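Local coordinates for protein putative ATP binding component of ABC-transporter (Escherichia coli, PDB 2R5O) that binds the O-antigen polysaccharide through this C-terminal, immunoglobulin-fold domain of Wzt, an ABC transporter protein whose whole chain probably hydrolyses ATP to drive export, at the interface of chains A and B. Numbering follows the deposited sequence. Chains: chain A/B, Putative ATP binding component of ABC-transporter.

Contact 1: the interface of chains A and B. Residues chain A 102, 104, 109, 129-130; chain B 174, 179-182.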
# COMPACT_ATOMS: atom_id res chain seq x y z
N TYR A 102 -7.02 4.06 1.31
CA TYR A 102 -6.86 3.90 2.76
C TYR A 102 -7.81 4.81 3.47
O TYR A 102 -8.00 5.94 3.06
CB TYR A 102 -5.44 4.26 3.18
CG TYR A 102 -5.18 4.22 4.68
CD1 TYR A 102 -5.24 3.04 5.36
CD2 TYR A 102 -4.85 5.38 5.39
CE1 TYR A 102 -4.96 2.96 6.70
CE2 TYR A 102 -4.55 5.32 6.75
CZ TYR A 102 -4.59 4.10 7.41
OH TYR A 102 -4.25 4.04 8.74
N THR A 104 -9.13 5.59 7.77
CA THR A 104 -9.08 5.27 9.19
C THR A 104 -9.70 6.40 9.98
O THR A 104 -10.11 7.42 9.44
CB THR A 104 -7.63 4.96 9.65
OG1 THR A 104 -7.67 4.38 10.97
CG2 THR A 104 -6.74 6.20 9.63
N ALA A 109 -7.29 3.69 14.10
CA ALA A 109 -5.84 3.87 13.98
C ALA A 109 -5.12 3.57 15.27
O ALA A 109 -4.02 3.02 15.25
CB ALA A 109 -5.49 5.26 13.52
N SER A 129 -0.40 10.52 11.27
CA SER A 129 0.95 10.47 10.71
C SER A 129 1.13 9.10 10.05
O SER A 129 0.93 8.08 10.71
CB SER A 129 2.01 10.67 11.79
OG SER A 129 1.87 11.92 12.43
N LEU A 130 1.54 9.08 8.80
CA LEU A 130 1.64 7.84 8.08
C LEU A 130 2.66 7.96 6.96
O LEU A 130 2.91 9.05 6.45
CB LEU A 130 0.27 7.41 7.53
CG LEU A 130 -0.38 8.41 6.58
CD1 LEU A 130 -0.07 8.11 5.13
CD2 LEU A 130 -1.89 8.51 6.80
N PHE B 174 -8.92 -1.44 9.28
CA PHE B 174 -8.63 -0.30 8.42
C PHE B 174 -9.55 -0.43 7.22
O PHE B 174 -10.10 -1.49 6.94
CB PHE B 174 -7.16 -0.26 7.96
CG PHE B 174 -6.77 -1.46 7.11
CD1 PHE B 174 -6.80 -1.40 5.70
CD2 PHE B 174 -6.38 -2.64 7.70
CE1 PHE B 174 -6.44 -2.50 4.94
CE2 PHE B 174 -6.04 -3.75 6.92
CZ PHE B 174 -6.09 -3.66 5.56
N ASP B 179 -3.36 -1.06 4.15
CA ASP B 179 -3.19 -0.54 5.49
C ASP B 179 -1.92 0.31 5.53
O ASP B 179 -0.82 -0.24 5.57
CB ASP B 179 -3.14 -1.67 6.50
CG ASP B 179 -3.13 -1.19 7.91
OD1 ASP B 179 -3.23 0.04 8.16
OD2 ASP B 179 -3.00 -2.05 8.83
N LEU B 180 -2.07 1.64 5.53
CA LEU B 180 -0.93 2.55 5.63
C LEU B 180 -0.48 2.76 7.07
O LEU B 180 0.49 3.48 7.31
CB LEU B 180 -1.23 3.89 4.94
CG LEU B 180 -1.44 3.79 3.42
CD1 LEU B 180 -1.83 5.13 2.84
CD2 LEU B 180 -0.23 3.22 2.72
N LYS B 181 -1.17 2.15 8.05
CA LYS B 181 -0.66 2.09 9.42
C LYS B 181 -0.46 3.45 10.05
O LYS B 181 0.51 3.69 10.76
CB LYS B 181 0.60 1.23 9.49
CG LYS B 181 0.36 -0.16 8.92
CD LYS B 181 1.48 -1.09 9.16
CE LYS B 181 1.07 -2.45 8.72
NZ LYS B 181 2.24 -3.31 8.64
N SER B 182 -1.43 4.34 9.89
CA SER B 182 -1.34 5.66 10.50
C SER B 182 -1.25 5.60 12.02
O SER B 182 -1.92 4.78 12.65
CB SER B 182 -2.56 6.49 10.14
OG SER B 182 -2.46 7.85 10.55
O HOH W 1 2.80 5.58 11.11
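A:Tyr102 and B:Leu180 pack face against aliphatic chain where the C-terminal tail of one Wzt domain, swapped out of its own immunoglobulin fold, begins to run across its partner. CB of B:Leu180 sits over the centre of the tyrosine ring, 3.8 Å above its plane, and CD1 of B:Leu180 reaches back to CB of A:Tyr102 at 3.7 Å; leucine suits the place by offering a branched apolar chain to the ring face. CG anti to the backbone N (chi1 176°) extends the tyrosine from strand 100-105 over B:Leu180 and carries OH to the backbone N of B:Ser182, a role for a long, flat side chain with a polar tip. A:Leu130, on strand 123-131, adds its CB against CA of B:Ser182 at 3.8 Å.

Polar contacts gather at B:Ser182. Its backbone N donates a hydrogen bond to the phenol OH of A:Tyr102 at 3.1 Å, 158° at the hydrogen. The small serine lets its backbone come close to A:Tyr102 and A:Leu130, and its hydroxyl OG makes a weak hydrogen bond to the carbonyl O of A:Ser129, while water 1 links that same carbonyl to the backbone O of B:Lys181.

Within the tail, B:Asp179 braces the turn that presents these groups: the backbone N of B:Lys181 donates to its carboxylate OD1 at 3.0 Å, approaching from above the carboxylate plane, 50° out of it.

Contact 2: the interface of chains A and B. Residues chain A 89, 106, 109, 113-114, 116, 126-128; chain B 184, 186.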
# COMPACT_ATOMS: atom_id res chain seq x y z
N PRO A 89 -12.23 11.91 14.74
CA PRO A 89 -11.70 12.42 13.48
C PRO A 89 -11.29 11.28 12.57
O PRO A 89 -10.92 10.21 13.05
CB PRO A 89 -10.48 13.23 13.90
CG PRO A 89 -10.08 12.64 15.19
CD PRO A 89 -11.32 12.16 15.87
N SER A 106 -9.68 7.93 14.46
CA SER A 106 -8.94 7.88 15.70
C SER A 106 -9.07 6.55 16.41
O SER A 106 -8.12 6.07 17.04
CB SER A 106 -9.35 9.01 16.63
OG SER A 106 -10.74 9.02 16.85
N ALA A 109 -7.29 3.69 14.10
CA ALA A 109 -5.84 3.87 13.98
C ALA A 109 -5.12 3.57 15.27
O ALA A 109 -4.02 3.02 15.25
CB ALA A 109 -5.49 5.26 13.52
N ARG A 113 -7.43 2.74 21.58
CA ARG A 113 -6.79 3.48 22.69
C ARG A 113 -7.48 4.82 22.95
O ARG A 113 -7.70 5.20 24.11
CB ARG A 113 -5.32 3.74 22.34
CG ARG A 113 -4.51 4.37 23.46
CD ARG A 113 -3.09 4.78 23.01
NE ARG A 113 -3.13 5.93 22.10
CZ ARG A 113 -2.74 5.90 20.83
NH1 ARG A 113 -2.27 4.81 20.27
NH2 ARG A 113 -2.86 7.00 20.08
N GLU A 114 -7.71 5.56 21.88
CA GLU A 114 -8.17 6.94 21.98
C GLU A 114 -9.66 7.05 22.23
O GLU A 114 -10.46 6.45 21.50
CB GLU A 114 -7.88 7.67 20.66
CG GLU A 114 -6.40 7.85 20.39
CD GLU A 114 -5.76 9.04 21.09
OE1 GLU A 114 -6.49 9.96 21.52
OE2 GLU A 114 -4.53 9.05 21.18
N ILE A 116 -11.91 10.61 22.95
CA ILE A 116 -11.77 12.05 22.98
C ILE A 116 -13.09 12.73 23.31
O ILE A 116 -14.05 12.63 22.55
CB ILE A 116 -11.25 12.58 21.63
CG1 ILE A 116 -10.02 11.77 21.15
CG2 ILE A 116 -10.90 14.05 21.74
CD1 ILE A 116 -9.72 11.90 19.68
N PHE A 126 -6.05 17.50 15.59
CA PHE A 126 -5.85 16.06 15.50
C PHE A 126 -4.86 15.75 14.41
O PHE A 126 -4.91 16.37 13.34
CB PHE A 126 -7.19 15.38 15.19
CG PHE A 126 -8.28 15.73 16.18
CD1 PHE A 126 -8.19 15.36 17.52
CD2 PHE A 126 -9.35 16.50 15.79
CE1 PHE A 126 -9.20 15.70 18.42
CE2 PHE A 126 -10.37 16.83 16.67
CZ PHE A 126 -10.30 16.43 17.98
N LYS A 127 -3.97 14.79 14.66
CA LYS A 127 -2.90 14.50 13.74
C LYS A 127 -2.88 13.02 13.37
O LYS A 127 -2.80 12.16 14.26
CB LYS A 127 -1.55 14.90 14.37
CG LYS A 127 -0.35 14.55 13.49
CD LYS A 127 0.94 15.11 14.02
CE LYS A 127 1.52 14.34 15.15
NZ LYS A 127 2.94 14.82 15.35
N PHE A 128 -2.87 12.74 12.07
CA PHE A 128 -2.66 11.39 11.54
C PHE A 128 -1.28 11.41 10.87
O PHE A 128 -1.04 12.24 9.99
CB PHE A 128 -3.72 11.03 10.49
CG PHE A 128 -5.09 10.85 11.07
CD1 PHE A 128 -5.51 9.60 11.46
CD2 PHE A 128 -5.94 11.93 11.22
CE1 PHE A 128 -6.76 9.42 12.00
CE2 PHE A 128 -7.20 11.74 11.77
CZ PHE A 128 -7.59 10.51 12.15
N PHE B 184 -2.04 8.10 15.39
CA PHE B 184 -2.98 9.16 15.72
C PHE B 184 -2.58 9.86 17.01
O PHE B 184 -2.23 9.19 17.98
CB PHE B 184 -4.40 8.63 15.87
CG PHE B 184 -5.36 9.70 16.26
CD1 PHE B 184 -5.85 10.56 15.32
CD2 PHE B 184 -5.67 9.90 17.58
CE1 PHE B 184 -6.67 11.58 15.68
CE2 PHE B 184 -6.48 10.92 17.96
CZ PHE B 184 -7.00 11.77 16.99
N SER B 186 -3.75 13.38 19.55
CA SER B 186 -4.63 14.47 19.94
C SER B 186 -3.90 15.34 20.98
O SER B 186 -4.33 16.46 21.24
CB SER B 186 -5.93 13.94 20.57
OG SER B 186 -5.70 13.07 21.68
O HOH W 2 -2.95 11.27 21.57
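B:Phe184 plugs into the partner domain, part of a domain swap between two immunoglobulin-fold Wzt C-terminal domains. Its short strand 183-185 forms an antiparallel beta bridge with A:Phe128 on strand 123-131, and CG anti to the backbone N (chi1 178°) turns the ring between the side chains of chain A. An aromatic residue suits this place because it offers a face to A:Ser106 and its rim to the side chains around it. CB of A:Ser106 lies over the centre of that face, 3.6 Å from the centroid, a CH-pi contact. The edge of B:Phe184 points at the face of A:Phe128, planes 61° apart, with CD1 of B:Phe184 over that face, offset toward the rim. CG of A:Pro89 touches CE1 of B:Phe184 at 3.6 Å, and A:Ile116 comes tip to tip, its CD1 3.8 Å from CE2 of B:Phe184.

B:Ser186, small and able to donate, gives its hydroxyl OG to OE1 of A:Glu114 at 3.2 Å, on the syn side and 24° out of the carboxylate plane. Glutamate suits its place because its other oxygen, OE2, can take A:Arg113 and water 2, which also joins N and OG of B:Ser186. A:Glu114 also packs on the ring: its carboxyl carbon CD lies at the edge of B:Phe184, in plane. NH2 of A:Arg113 donates, within a salt bridge, to the anti lone pair of OE2 of A:Glu114 at 2.9 Å, which helps fix the carboxylate.

Contact 1 and contact 2 are consecutive stretches of the same swapped tail, their C-alpha centres about 11 Å apart. They share A:Ala109, at the end of helix 106-109, and both draw on strand 123-131 of chain A. Contact 1 receives the tail as it enters the partner domain, and contact 2 receives its last strand and last modelled residues. Because the interface is two-fold symmetric, the tail of chain A makes the same pair of contacts on chain B. The reciprocal exchange is a domain swap that ties the two domains into a dimer.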